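Local coordinates for nitrite oxidoreductase subunit C (Kuenenia stuttgartiensis, PDB 7B04), which binds heme b and calcium as the third subunit of the nitrite oxidoreductase complex, and probably passes electrons through its heme, at residues F111-D120 and R131-P139; S246-G254 and F267-D278. All coordinates share one frame; numbering follows the deposited sequence.

Interaction 1 lies near the centre of the chain and is almost wholly buried, whereas interaction 2 sits farther out and is only partly buried, some of its loop residues facing solvent. The two are neighbours in the fold: strands 108-116 and 262-270 pair side by side, Phe111 O probably accepting a hydrogen bond from Phe267 N, and the Phe267 ring packs against Leu136 and Val113. Each contact includes a calcium ion, but the surroundings differ. In interaction 1 apolar side chains mesh between strands and the ion closes one end; in interaction 2 a short piece of hairpin pairing gives way to loops whose polar groups gather round the second ion.

Interaction 1: residues F111-D120 and R131-P139; sequences FQVIWDDATD and RDGAALMFP. With CA (calcium ion), chain B; HEM (protoporphyrin IX containing Fe), chain D.
Leu136 CD1 packs against Phe111 and Val113 where two layers of a beta-sandwich meet, consistent with the DOMON-like heme-binding fold of ethylbenzene dehydrogenase relatives. The axes of strands 111-116 and 133-139 run 9.3 Å apart at 137°, a spacing spanned by side chains. Leu136 is the main bump: its CD1 enters the hollow between Phe111 and Val113, lying 3.7 Å from Phe111 CB and meeting Val113 CG2 tip to tip. Phe267 lines the same hollow. One step along, Phe138 drives the edge of its ring toward the face of Phe111 in an offset edge-to-face pair, with planes at 68° and Phe138 CZ 3.6 Å from Phe111 CZ. Phe289 and Phe281 also touch Phe138, Phe281 edge-to-face.

Toward the other end the bump comes from the opposite strand. The large indole of Trp115 packs against the small Ala134, its CH2 3.5 Å from Ala134 CB; with CG set between the backbone N and carbonyl carbon (chi1 71°), the six-membered ring is carried toward the methyl. Ala135 and Met137, on the reverse side of strand 133-139, pack against the heme, so this strand separates the porphyrin from the sandwich core.

Past the apolar part, the loop after strand 111-116 bends round a calcium ion. Asp117 gives one oxygen and Thr119 gives both its carbonyl and its hydroxyl, while Asn121 and Asn295 complete the site. The cation holds Asp117 and Asp132 together, the two carboxylates coming from opposite directions. Asp132 binds through both oxygens, with OD1 at 2.3 Å and OD2 at 2.6 Å from the calcium.

Interaction 2: residues S246-G254 and F267-D278; sequences SQDHQDVDG and FCRSLNTGDPLD. With CA (calcium ion), chain E.
Gln247, Asp251 and Asp278 converge on a calcium ion in the tightly packed part of this contact. Gln247 OE1 lies 2.5 Å from the calcium, while its NE2 donates to Asp278 OD1, which lies close to the amide plane, at 3.3 Å. Asp278 holds the ion with both oxygens. Asp251 adds OD1, its carboxylate standing nearly square to that of Asp278 (82°), and His249 adds its carbonyl; Asp235 completes the site. The two segments meet at the open end of the beta-hairpin of strands 253-258 and 262-270, where Asp253 and Cys268 form an antiparallel hydrogen-bonded pair, Asp253 N to Cys268 O being almost straight at 175°. Between pairing and ion, Arg269 CG packs on Val252 CB.

Thr273 OG1 donates to the anti lone pair of Asp278 OD2 at 2.6 Å, and its CG2 rests against the Asp251 carboxylate. With a valine here the hydroxyl is gone, and the Asp278 carboxylate, left without this bond, is likely to be less firmly oriented at the ion. The solvent side is looser: the exposed His249 ring turns back along its own loop, where ND1 donates to Asp251 OD1 from above the carboxylate plane.

Interaction 1: residues F111-D120 and R131-P139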
loop_
_atom_site.group_PDB
_atom_site.type_symbol
_atom_site.label_atom_id
_atom_site.label_comp_id
_atom_site.label_asym_id
_atom_site.label_seq_id
_atom_site.Cartn_x
_atom_site.Cartn_y
_atom_site.Cartn_z
ATOM N N PHE C 111 -41.391 -40.762 11.202
ATOM C CA PHE C 111 -42.155 -39.676 11.809
ATOM C C PHE C 111 -42.338 -38.582 10.777
ATOM O O PHE C 111 -41.371 -38.195 10.119
ATOM C CB PHE C 111 -41.427 -39.044 13.007
ATOM C CG PHE C 111 -41.434 -39.871 14.253
ATOM C CD1 PHE C 111 -40.647 -41.005 14.346
ATOM C CD2 PHE C 111 -42.176 -39.488 15.359
ATOM C CE1 PHE C 111 -40.622 -41.757 15.506
ATOM C CE2 PHE C 111 -42.154 -40.245 16.528
ATOM C CZ PHE C 111 -41.375 -41.379 16.595
ATOM N N GLN C 112 -43.556 -38.064 10.662
ATOM C CA GLN C 112 -43.860 -36.967 9.750
ATOM C C GLN C 112 -44.302 -35.759 10.565
ATOM O O GLN C 112 -45.239 -35.862 11.370
ATOM C CB GLN C 112 -44.959 -37.384 8.770
ATOM C CG GLN C 112 -45.221 -36.412 7.646
ATOM C CD GLN C 112 -46.604 -36.574 7.069
ATOM O OE1 GLN C 112 -47.602 -36.382 7.764
ATOM N NE2 GLN C 112 -46.677 -36.967 5.801
ATOM N N VAL C 113 -43.644 -34.621 10.346
ATOM C CA VAL C 113 -43.925 -33.387 11.072
ATOM C C VAL C 113 -44.289 -32.310 10.054
ATOM O O VAL C 113 -43.570 -32.108 9.064
ATOM C CB VAL C 113 -42.728 -32.943 11.927
ATOM C CG1 VAL C 113 -43.116 -31.778 12.806
ATOM C CG2 VAL C 113 -42.215 -34.117 12.764
ATOM N N ILE C 114 -45.390 -31.605 10.312
ATOM C CA ILE C 114 -45.905 -30.575 9.418
ATOM C C ILE C 114 -46.197 -29.310 10.214
ATOM O O ILE C 114 -46.888 -29.358 11.239
ATOM C CB ILE C 114 -47.185 -31.043 8.704
ATOM C CG1 ILE C 114 -46.874 -32.146 7.698
ATOM C CG2 ILE C 114 -47.880 -29.880 8.033
ATOM C CD1 ILE C 114 -48.108 -32.780 7.096
ATOM N N TRP C 115 -45.689 -28.181 9.728
ATOM C CA TRP C 115 -45.982 -26.881 10.308
ATOM C C TRP C 115 -46.031 -25.864 9.179
ATOM O O TRP C 115 -45.509 -26.098 8.085
ATOM C CB TRP C 115 -44.946 -26.475 11.359
ATOM C CG TRP C 115 -43.603 -26.138 10.788
ATOM C CD1 TRP C 115 -43.122 -24.894 10.499
ATOM C CD2 TRP C 115 -42.567 -27.062 10.432
ATOM N NE1 TRP C 115 -41.847 -24.985 9.993
ATOM C CE2 TRP C 115 -41.484 -26.305 9.940
ATOM C CE3 TRP C 115 -42.449 -28.453 10.484
ATOM C CZ2 TRP C 115 -40.299 -26.895 9.505
ATOM C CZ3 TRP C 115 -41.273 -29.035 10.050
ATOM C CH2 TRP C 115 -40.215 -28.258 9.565
ATOM N N ASP C 116 -46.659 -24.728 9.451
ATOM C CA ASP C 116 -46.841 -23.686 8.450
ATOM C C ASP C 116 -45.767 -22.623 8.581
ATOM O O ASP C 116 -45.534 -22.087 9.662
ATOM C CB ASP C 116 -48.208 -23.026 8.551
ATOM C CG ASP C 116 -49.334 -24.027 8.688
ATOM O OD1 ASP C 116 -49.557 -24.780 7.716
ATOM O OD2 ASP C 116 -50.021 -24.043 9.736
ATOM N N ASP C 117 -45.070 -22.358 7.498
ATOM C CA ASP C 117 -44.110 -21.259 7.495
ATOM C C ASP C 117 -43.994 -20.661 6.101
ATOM O O ASP C 117 -43.925 -21.373 5.103
ATOM C CB ASP C 117 -42.765 -21.636 8.157
ATOM C CG ASP C 117 -41.585 -20.741 7.726
ATOM O OD1 ASP C 117 -41.580 -19.556 8.140
ATOM O OD2 ASP C 117 -40.575 -21.372 7.223
ATOM N N ALA C 118 -44.096 -19.335 6.056
ATOM C CA ALA C 118 -44.237 -18.558 4.831
ATOM C C ALA C 118 -42.939 -18.375 4.059
ATOM O O ALA C 118 -42.980 -17.869 2.933
ATOM C CB ALA C 118 -44.816 -17.180 5.172
ATOM N N THR C 119 -41.803 -18.801 4.604
ATOM C CA THR C 119 -40.507 -18.535 4.000
ATOM C C THR C 119 -39.718 -19.828 3.881
ATOM O O THR C 119 -39.700 -20.643 4.808
ATOM C CB THR C 119 -39.702 -17.499 4.794
ATOM O OG1 THR C 119 -39.339 -18.043 6.065
ATOM C CG2 THR C 119 -40.510 -16.228 5.001
ATOM N N ASP C 120 -39.073 -20.007 2.731
ATOM C CA ASP C 120 -38.173 -21.130 2.485
ATOM C C ASP C 120 -36.738 -20.662 2.719
ATOM O O ASP C 120 -36.081 -20.136 1.820
ATOM C CB ASP C 120 -38.360 -21.651 1.064
ATOM C CG ASP C 120 -38.524 -20.523 0.045
ATOM O OD1 ASP C 120 -37.898 -20.589 -1.036
ATOM O OD2 ASP C 120 -39.275 -19.562 0.325
ATOM N N ARG C 131 -31.121 -21.053 8.856
ATOM C CA ARG C 131 -31.822 -22.142 8.198
ATOM C C ARG C 131 -33.124 -22.429 8.929
ATOM O O ARG C 131 -33.226 -22.269 10.151
ATOM C CB ARG C 131 -30.977 -23.416 8.176
ATOM C CG ARG C 131 -30.616 -23.858 9.596
ATOM C CD ARG C 131 -30.066 -25.271 9.628
ATOM N NE ARG C 131 -28.665 -25.298 9.240
ATOM C CZ ARG C 131 -27.670 -25.156 10.108
ATOM N NH1 ARG C 131 -27.922 -24.967 11.403
ATOM N NH2 ARG C 131 -26.417 -25.185 9.680
ATOM N N ASP C 132 -34.111 -22.896 8.170
ATOM C CA ASP C 132 -35.289 -23.497 8.785
ATOM C C ASP C 132 -34.960 -24.911 9.227
ATOM O O ASP C 132 -34.277 -25.650 8.520
ATOM C CB ASP C 132 -36.469 -23.520 7.833
ATOM C CG ASP C 132 -37.118 -22.168 7.694
ATOM O OD1 ASP C 132 -37.026 -21.593 6.599
ATOM O OD2 ASP C 132 -37.696 -21.673 8.683
ATOM N N GLY C 133 -35.428 -25.275 10.412
ATOM C CA GLY C 133 -35.119 -26.581 10.957
ATOM C C GLY C 133 -36.239 -27.119 11.823
ATOM O O GLY C 133 -37.127 -26.384 12.273
ATOM N N ALA C 134 -36.202 -28.433 12.020
ATOM C CA ALA C 134 -37.119 -29.124 12.909
ATOM C C ALA C 134 -36.367 -30.241 13.614
ATOM O O ALA C 134 -35.394 -30.785 13.085
ATOM C CB ALA C 134 -38.316 -29.691 12.150
ATOM N N ALA C 135 -36.817 -30.574 14.820
ATOM C CA ALA C 135 -36.123 -31.592 15.591
ATOM C C ALA C 135 -37.087 -32.344 16.493
ATOM O O ALA C 135 -38.061 -31.783 17.004
ATOM C CB ALA C 135 -34.996 -30.995 16.437
ATOM N N LEU C 136 -36.793 -33.626 16.681
ATOM C CA LEU C 136 -37.485 -34.481 17.628
ATOM C C LEU C 136 -36.473 -35.018 18.626
ATOM O O LEU C 136 -35.291 -35.178 18.308
ATOM C CB LEU C 136 -38.189 -35.642 16.925
ATOM C CG LEU C 136 -39.255 -35.262 15.900
ATOM C CD1 LEU C 136 -39.707 -36.488 15.126
ATOM C CD2 LEU C 136 -40.434 -34.585 16.582
ATOM N N MET C 137 -36.935 -35.283 19.843
ATOM C CA MET C 137 -36.044 -35.751 20.890
ATOM C C MET C 137 -36.747 -36.826 21.697
ATOM O O MET C 137 -37.964 -36.790 21.895
ATOM C CB MET C 137 -35.544 -34.619 21.793
ATOM C CG MET C 137 -36.492 -34.101 22.836
ATOM S SD MET C 137 -35.608 -32.866 23.805
ATOM C CE MET C 137 -36.666 -32.732 25.232
ATOM N N PHE C 138 -35.962 -37.797 22.140
ATOM C CA PHE C 138 -36.473 -38.950 22.845
ATOM C C PHE C 138 -35.615 -39.209 24.071
ATOM O O PHE C 138 -34.391 -39.038 24.020
ATOM C CB PHE C 138 -36.437 -40.197 21.951
ATOM C CG PHE C 138 -37.228 -40.064 20.690
ATOM C CD1 PHE C 138 -38.547 -40.475 20.643
ATOM C CD2 PHE C 138 -36.653 -39.528 19.550
ATOM C CE1 PHE C 138 -39.280 -40.356 19.482
ATOM C CE2 PHE C 138 -37.381 -39.404 18.386
ATOM C CZ PHE C 138 -38.697 -39.818 18.351
ATOM N N PRO C 139 -36.214 -39.614 25.186
ATOM C CA PRO C 139 -35.389 -40.020 26.318
ATOM C C PRO C 139 -34.721 -41.330 25.960
ATOM O O PRO C 139 -35.336 -42.213 25.356
ATOM C CB PRO C 139 -36.402 -40.198 27.453
ATOM C CG PRO C 139 -37.656 -39.498 26.981
ATOM C CD PRO C 139 -37.649 -39.685 25.501
HETATM CA CA CA B . -38.709 -20.077 6.912
HETATM C CHA HEM D . -30.070 -26.106 20.919
HETATM C CHB HEM D . -32.166 -24.341 24.948
HETATM C CHC HEM D . -35.827 -27.451 24.205
HETATM C CHD HEM D . -33.645 -29.350 20.258
HETATM C C1A HEM D . -30.267 -25.430 22.109
HETATM C C2A HEM D . -29.275 -24.651 22.820
HETATM C C3A HEM D . -29.850 -24.152 23.928
HETATM C C4A HEM D . -31.223 -24.613 23.974
HETATM C CMA HEM D . -29.188 -23.249 24.994
HETATM C CAA HEM D . -27.829 -24.429 22.320
HETATM C CBA HEM D . -26.816 -25.060 23.266
HETATM C CGA HEM D . -26.541 -26.470 22.830
HETATM O O1A HEM D . -26.347 -27.344 23.714
HETATM O O2A HEM D . -26.533 -26.715 21.597
HETATM C C1B HEM D . -33.384 -24.982 25.074
HETATM C C2B HEM D . -34.452 -24.647 25.995
HETATM C C3B HEM D . -35.467 -25.514 25.796
HETATM C C4B HEM D . -35.073 -26.415 24.726
HETATM C CMB HEM D . -34.347 -23.491 27.014
HETATM C CAB HEM D . -36.851 -25.607 26.493
HETATM C CBB HEM D . -37.356 -24.679 27.315
HETATM C C1C HEM D . -35.582 -28.182 23.053
HETATM C C2C HEM D . -36.516 -29.093 22.415
HETATM C C3C HEM D . -35.928 -29.608 21.331
HETATM C C4C HEM D . -34.585 -29.064 21.238
HETATM C CMC HEM D . -37.953 -29.397 22.897
HETATM C CAC HEM D . -36.562 -30.623 20.352
HETATM C CBC HEM D . -35.940 -31.758 20.025
HETATM C C1D HEM D . -32.527 -28.564 20.039
HETATM C C2D HEM D . -31.710 -28.527 18.838
HETATM C C3D HEM D . -30.734 -27.637 19.022
HETATM C C4D HEM D . -30.883 -27.067 20.348
HETATM C CMD HEM D . -31.912 -29.366 17.559
HETATM C CAD HEM D . -29.640 -27.291 17.989
HETATM C CBD HEM D . -29.994 -26.016 17.234
HETATM C CGD HEM D . -29.034 -25.825 16.087
HETATM O O1D HEM D . -29.234 -24.875 15.289
HETATM O O2D HEM D . -28.073 -26.624 15.957
HETATM N NA HEM D . -31.432 -25.386 22.850
HETATM N NB HEM D . -33.801 -26.059 24.323
HETATM N NC HEM D . -34.407 -28.189 22.311
HETATM N ND HEM D . -31.991 -27.651 20.943
HETATM FE FE HEM D . -32.741 -26.854 22.811
#

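Interaction 2: residues S246-G254 and F267-D278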
loop_
_atom_site.group_PDB
_atom_site.type_symbol
_atom_site.label_atom_id
_atom_site.label_comp_id
_atom_site.label_asym_id
_atom_site.label_seq_id
_atom_site.Cartn_x
_atom_site.Cartn_y
_atom_site.Cartn_z
ATOM N N SER C 246 -22.875 -33.655 19.115
ATOM C CA SER C 246 -23.045 -34.431 17.897
ATOM C C SER C 246 -22.465 -35.829 18.069
ATOM O O SER C 246 -21.353 -35.991 18.580
ATOM C CB SER C 246 -22.376 -33.725 16.721
ATOM O OG SER C 246 -22.559 -34.466 15.532
ATOM N N GLN C 247 -23.220 -36.837 17.642
ATOM C CA GLN C 247 -22.800 -38.224 17.768
ATOM C C GLN C 247 -21.738 -38.582 16.737
ATOM O O GLN C 247 -21.662 -37.991 15.656
ATOM C CB GLN C 247 -23.988 -39.174 17.604
ATOM C CG GLN C 247 -25.027 -39.090 18.696
ATOM C CD GLN C 247 -25.926 -40.310 18.715
ATOM O OE1 GLN C 247 -25.661 -41.299 18.030
ATOM N NE2 GLN C 247 -26.997 -40.245 19.493
ATOM N N ASP C 248 -20.905 -39.562 17.094
ATOM C CA ASP C 248 -19.889 -40.052 16.169
ATOM C C ASP C 248 -20.509 -40.900 15.064
ATOM O O ASP C 248 -20.094 -40.818 13.903
ATOM C CB ASP C 248 -18.836 -40.854 16.933
ATOM C CG ASP C 248 -17.874 -39.968 17.704
ATOM O OD1 ASP C 248 -17.136 -39.188 17.066
ATOM O OD2 ASP C 248 -17.866 -40.043 18.952
ATOM N N HIS C 249 -21.494 -41.728 15.408
ATOM C CA HIS C 249 -22.159 -42.636 14.477
ATOM C C HIS C 249 -23.551 -42.091 14.177
ATOM O O HIS C 249 -24.445 -42.167 15.026
ATOM C CB HIS C 249 -22.233 -44.050 15.054
ATOM C CG HIS C 249 -22.543 -45.103 14.036
ATOM N ND1 HIS C 249 -23.833 -45.453 13.696
ATOM C CD2 HIS C 249 -21.732 -45.882 13.281
ATOM C CE1 HIS C 249 -23.802 -46.401 12.777
ATOM N NE2 HIS C 249 -22.540 -46.680 12.508
ATOM N N GLN C 250 -23.739 -41.553 12.973
ATOM C CA GLN C 250 -25.012 -40.954 12.593
ATOM C C GLN C 250 -25.920 -42.022 12.000
ATOM O O GLN C 250 -25.518 -42.754 11.089
ATOM C CB GLN C 250 -24.804 -39.833 11.574
ATOM C CG GLN C 250 -23.680 -38.874 11.908
ATOM C CD GLN C 250 -24.075 -37.869 12.965
ATOM O OE1 GLN C 250 -25.021 -37.104 12.786
ATOM N NE2 GLN C 250 -23.348 -37.863 14.075
ATOM N N ASP C 251 -27.150 -42.104 12.515
ATOM C CA ASP C 251 -28.062 -43.176 12.150
ATOM C C ASP C 251 -29.409 -42.714 11.612
ATOM O O ASP C 251 -30.118 -43.528 11.012
ATOM C CB ASP C 251 -28.312 -44.092 13.359
ATOM C CG ASP C 251 -27.170 -45.055 13.603
ATOM O OD1 ASP C 251 -26.642 -45.081 14.733
ATOM O OD2 ASP C 251 -26.801 -45.788 12.663
ATOM N N VAL C 252 -29.784 -41.454 11.803
ATOM C CA VAL C 252 -31.081 -40.951 11.359
ATOM C C VAL C 252 -30.908 -40.238 10.024
ATOM O O VAL C 252 -29.893 -39.568 9.787
ATOM C CB VAL C 252 -31.718 -40.028 12.418
ATOM C CG1 VAL C 252 -30.872 -38.787 12.639
ATOM C CG2 VAL C 252 -33.142 -39.656 12.024
ATOM N N ASP C 253 -31.891 -40.403 9.141
ATOM C CA ASP C 253 -31.945 -39.719 7.857
ATOM C C ASP C 253 -33.363 -39.194 7.651
ATOM O O ASP C 253 -34.249 -39.406 8.484
ATOM C CB ASP C 253 -31.520 -40.655 6.718
ATOM C CG ASP C 253 -31.034 -39.906 5.495
ATOM O OD1 ASP C 253 -31.050 -38.657 5.513
ATOM O OD2 ASP C 253 -30.627 -40.568 4.516
ATOM N N GLY C 254 -33.588 -38.510 6.535
ATOM C CA GLY C 254 -34.908 -37.967 6.268
ATOM C C GLY C 254 -34.933 -37.171 4.980
ATOM O O GLY C 254 -33.894 -36.865 4.385
ATOM N N PHE C 267 -38.907 -38.017 9.342
ATOM C CA PHE C 267 -37.682 -38.556 9.912
ATOM C C PHE C 267 -37.667 -40.063 9.703
ATOM O O PHE C 267 -38.696 -40.729 9.846
ATOM C CB PHE C 267 -37.576 -38.231 11.403
ATOM C CG PHE C 267 -37.399 -36.767 11.700
ATOM C CD1 PHE C 267 -36.134 -36.220 11.852
ATOM C CD2 PHE C 267 -38.501 -35.938 11.833
ATOM C CE1 PHE C 267 -35.975 -34.872 12.132
ATOM C CE2 PHE C 267 -38.348 -34.592 12.112
ATOM C CZ PHE C 267 -37.083 -34.060 12.262
ATOM N N CYS C 268 -36.498 -40.597 9.366
ATOM C CA CYS C 268 -36.355 -42.013 9.069
ATOM C C CYS C 268 -35.191 -42.571 9.871
ATOM O O CYS C 268 -34.079 -42.035 9.818
ATOM C CB CYS C 268 -36.142 -42.231 7.567
ATOM S SG CYS C 268 -35.919 -43.946 7.058
ATOM N N ARG C 269 -35.453 -43.654 10.600
ATOM C CA ARG C 269 -34.455 -44.323 11.421
ATOM C C ARG C 269 -34.895 -45.763 11.621
ATOM O O ARG C 269 -36.093 -46.056 11.663
ATOM C CB ARG C 269 -34.316 -43.629 12.786
ATOM C CG ARG C 269 -32.900 -43.436 13.325
ATOM C CD ARG C 269 -32.320 -44.668 14.016
ATOM N NE ARG C 269 -33.201 -45.290 15.007
ATOM C CZ ARG C 269 -33.231 -44.977 16.300
ATOM N NH1 ARG C 269 -34.058 -45.617 17.116
ATOM N NH2 ARG C 269 -32.444 -44.024 16.780
ATOM N N SER C 270 -33.920 -46.658 11.733
ATOM C CA SER C 270 -34.228 -48.040 12.060
ATOM C C SER C 270 -34.746 -48.121 13.490
ATOM O O SER C 270 -34.371 -47.319 14.352
ATOM C CB SER C 270 -32.995 -48.926 11.885
ATOM O OG SER C 270 -32.645 -49.033 10.516
ATOM N N LEU C 271 -35.632 -49.089 13.738
ATOM C CA LEU C 271 -36.193 -49.229 15.079
ATOM C C LEU C 271 -35.103 -49.469 16.114
ATOM O O LEU C 271 -35.208 -48.994 17.250
ATOM C CB LEU C 271 -37.208 -50.371 15.118
ATOM C CG LEU C 271 -38.602 -50.129 14.542
ATOM C CD1 LEU C 271 -39.398 -51.411 14.584
ATOM C CD2 LEU C 271 -39.316 -49.043 15.318
ATOM N N ASN C 272 -34.048 -50.188 15.738
ATOM C CA ASN C 272 -32.930 -50.468 16.623
ATOM C C ASN C 272 -31.624 -50.208 15.885
ATOM O O ASN C 272 -31.528 -50.409 14.672
ATOM C CB ASN C 272 -32.982 -51.912 17.137
ATOM C CG ASN C 272 -34.246 -52.200 17.922
ATOM O OD1 ASN C 272 -35.090 -52.986 17.493
ATOM N ND2 ASN C 272 -34.386 -51.557 19.075
ATOM N N THR C 273 -30.617 -49.763 16.633
ATOM C CA THR C 273 -29.315 -49.418 16.082
ATOM C C THR C 273 -28.229 -49.938 17.012
ATOM O O THR C 273 -28.453 -50.117 18.212
ATOM C CB THR C 273 -29.141 -47.906 15.887
ATOM O OG1 THR C 273 -29.300 -47.244 17.144
ATOM C CG2 THR C 273 -30.163 -47.367 14.897
ATOM N N GLY C 274 -27.043 -50.161 16.448
ATOM C CA GLY C 274 -25.918 -50.635 17.235
ATOM C C GLY C 274 -25.279 -49.604 18.151
ATOM O O GLY C 274 -24.370 -49.968 18.905
ATOM N N ASP C 275 -25.716 -48.341 18.108
ATOM C CA ASP C 275 -25.165 -47.311 18.989
ATOM C C ASP C 275 -25.926 -47.303 20.308
ATOM O O ASP C 275 -27.147 -47.105 20.302
ATOM C CB ASP C 275 -25.223 -45.929 18.345
ATOM C CG ASP C 275 -24.706 -44.801 19.275
ATOM O OD1 ASP C 275 -24.706 -44.916 20.521
ATOM O OD2 ASP C 275 -24.269 -43.772 18.719
ATOM N N PRO C 276 -25.261 -47.512 21.444
ATOM C CA PRO C 276 -25.970 -47.472 22.733
ATOM C C PRO C 276 -26.517 -46.095 23.087
ATOM O O PRO C 276 -27.433 -46.014 23.913
ATOM C CB PRO C 276 -24.897 -47.915 23.738
ATOM C CG PRO C 276 -23.858 -48.617 22.913
ATOM C CD PRO C 276 -23.855 -47.916 21.594
ATOM N N LEU C 277 -25.985 -45.017 22.510
ATOM C CA LEU C 277 -26.482 -43.668 22.764
ATOM C C LEU C 277 -27.683 -43.325 21.896
ATOM O O LEU C 277 -28.074 -42.155 21.831
ATOM C CB LEU C 277 -25.374 -42.631 22.543
ATOM C CG LEU C 277 -24.159 -42.678 23.469
ATOM C CD1 LEU C 277 -23.122 -41.647 23.043
ATOM C CD2 LEU C 277 -24.575 -42.462 24.914
ATOM N N ASP C 278 -28.268 -44.315 21.231
ATOM C CA ASP C 278 -29.435 -44.124 20.384
ATOM C C ASP C 278 -30.681 -44.589 21.121
ATOM O O ASP C 278 -30.635 -45.556 21.888
ATOM C CB ASP C 278 -29.296 -44.932 19.094
ATOM C CG ASP C 278 -28.492 -44.219 18.030
ATOM O OD1 ASP C 278 -28.021 -43.091 18.281
ATOM O OD2 ASP C 278 -28.320 -44.804 16.940
HETATM CA CA CA E . -26.390 -43.047 16.372
#